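Local coordinates for protein 2-oxoadipate dioxygenase/decarboxylase (Pseudomonas putida, PDB 6W1G) that catalyses the iron(II)-dependent conversion of 2-oxoadipate and dioxygen to D-2-hydroxyglutarate and carbon dioxide, a step in D-lysine catabolism, at residues D5-S8 and P9-R13. Sequence-based numbering, arbitrary orientation.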
loop_
_atom_site.group_PDB
_atom_site.type_symbol
_atom_site.label_atom_id
_atom_site.label_comp_id
_atom_site.label_asym_id
_atom_site.label_seq_id
_atom_site.Cartn_x
_atom_site.Cartn_y
_atom_site.Cartn_z
ATOM N N ASP A 5 23.910 -18.471 -7.999
ATOM C CA ASP A 5 22.975 -18.209 -9.080
ATOM C C ASP A 5 21.593 -17.863 -8.558
ATOM O O ASP A 5 20.576 -18.055 -9.264
ATOM C CB ASP A 5 22.903 -19.377 -10.049
ATOM C CG ASP A 5 22.334 -20.625 -9.439
ATOM O OD1 ASP A 5 22.136 -21.570 -10.220
ATOM O OD2 ASP A 5 22.056 -20.664 -8.217
ATOM N N PHE A 6 21.501 -17.380 -7.328
ATOM C CA PHE A 6 20.195 -17.014 -6.813
ATOM C C PHE A 6 19.714 -15.747 -7.506
ATOM O O PHE A 6 20.500 -14.824 -7.806
ATOM C CB PHE A 6 20.266 -16.767 -5.306
ATOM C CG PHE A 6 20.689 -17.970 -4.513
ATOM C CD1 PHE A 6 20.452 -19.254 -4.964
ATOM C CD2 PHE A 6 21.311 -17.803 -3.293
ATOM C CE1 PHE A 6 20.822 -20.340 -4.206
ATOM C CE2 PHE A 6 21.671 -18.889 -2.533
ATOM C CZ PHE A 6 21.433 -20.157 -3.003
ATOM N N VAL A 7 18.398 -15.681 -7.724
ATOM C CA VAL A 7 17.773 -14.483 -8.292
ATOM C C VAL A 7 17.537 -13.469 -7.182
ATOM O O VAL A 7 17.422 -13.806 -6.015
ATOM C CB VAL A 7 16.484 -14.788 -9.069
ATOM C CG1 VAL A 7 16.799 -15.697 -10.246
ATOM C CG2 VAL A 7 15.464 -15.417 -8.216
ATOM N N SER A 8 17.460 -12.208 -7.546
ATOM C CA SER A 8 17.285 -11.194 -6.526
ATOM C C SER A 8 15.891 -11.339 -5.920
ATOM O O SER A 8 14.903 -11.589 -6.644
ATOM C CB SER A 8 17.417 -9.827 -7.132
ATOM O OG SER A 8 16.347 -9.578 -7.952
ATOM N N PRO A 9 15.753 -11.112 -4.615
ATOM C CA PRO A 9 14.410 -11.064 -4.045
ATOM C C PRO A 9 13.515 -10.039 -4.732
ATOM O O PRO A 9 12.305 -10.258 -4.859
ATOM C CB PRO A 9 14.684 -10.692 -2.584
ATOM C CG PRO A 9 16.056 -11.274 -2.323
ATOM C CD PRO A 9 16.810 -11.068 -3.584
ATOM N N ASP A 10 14.084 -8.914 -5.182
ATOM C CA ASP A 10 13.266 -7.915 -5.872
ATOM C C ASP A 10 12.656 -8.477 -7.149
ATOM O O ASP A 10 11.510 -8.170 -7.496
ATOM C CB ASP A 10 14.125 -6.693 -6.232
ATOM C CG ASP A 10 14.645 -5.939 -5.024
ATOM O OD1 ASP A 10 13.997 -5.888 -3.957
ATOM O OD2 ASP A 10 15.730 -5.361 -5.168
ATOM N N SER A 11 13.394 -9.326 -7.863
ATOM C CA SER A 11 12.866 -9.929 -9.085
ATOM C C SER A 11 11.743 -10.898 -8.769
ATOM O O SER A 11 10.772 -11.000 -9.519
ATOM C CB SER A 11 13.968 -10.600 -9.896
ATOM O OG SER A 11 14.434 -11.797 -9.312
ATOM N N ILE A 12 11.879 -11.671 -7.694
ATOM C CA ILE A 12 10.798 -12.563 -7.283
ATOM C C ILE A 12 9.544 -11.750 -6.940
ATOM O O ILE A 12 8.428 -12.123 -7.329
ATOM C CB ILE A 12 11.201 -13.441 -6.085
ATOM C CG1 ILE A 12 12.518 -14.179 -6.373
ATOM C CG2 ILE A 12 10.134 -14.468 -5.789
ATOM C CD1 ILE A 12 12.985 -15.089 -5.217
ATOM N N ARG A 13 9.712 -10.629 -6.216
ATOM C CA ARG A 13 8.578 -9.777 -5.887
ATOM C C ARG A 13 7.887 -9.270 -7.144
ATOM O O ARG A 13 6.656 -9.286 -7.240
ATOM C CB ARG A 13 9.055 -8.609 -5.029
ATOM C CG ARG A 13 7.937 -7.742 -4.538
ATOM C CD ARG A 13 8.362 -6.703 -3.518
ATOM N NE ARG A 13 9.312 -5.760 -4.041
ATOM C CZ ARG A 13 10.630 -5.749 -3.874
ATOM N NH1 ARG A 13 11.258 -6.669 -3.175
ATOM N NH2 ARG A 13 11.340 -4.790 -4.443
#
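Val7 meets two residues of the helix that starts at Pro9: its CB lies 3.6 Å from Ser11 OG, and its CG2 sits 3.7 Å from Ile12 CG1, the two aliphatic chains crossing at about a right angle. Val7 and Ile12 also touch Ala179 of helix 176-188, which extends this apolar patch. Ser8 is the N-cap. Standing between the backbone N and the carbonyl carbon (chi1 69°), its hydroxyl is turned to the first turn, where Ser8 OG accepts from Ser11 N at 3.0 Å. Ser8 O opens the helical pattern, taking Ile12 N at 3.2 Å almost in line with the C=O bond. Ser8 O also receives Ser11 OG at 2.7 Å, in the carbonyl plane and on a lone pair, because Ser11 holds its hydroxyl between its own N and carbonyl carbon (chi1 72°), folded back. Pro9, at the first helical position, has no N-H to offer. One turn on, Arg13 comes end-on to Asp10, NH1 and NH2 both gripping OD1, with NH2 at 2.9 Å in a salt bridge; NH1 meets the anti lone pair of OD1, whereas NH2 lies above the carboxylate plane. An asparagine at Asp10 would probably leave the guanidinium without this countercharge, though still bonded to the carbonyls of Met91 and Ser124. Chemically, the Ser8 hydroxyl satisfies a first-turn N-H, and the Asp10 carboxylate so near the N-terminus is likely to be favoured by the helix dipole.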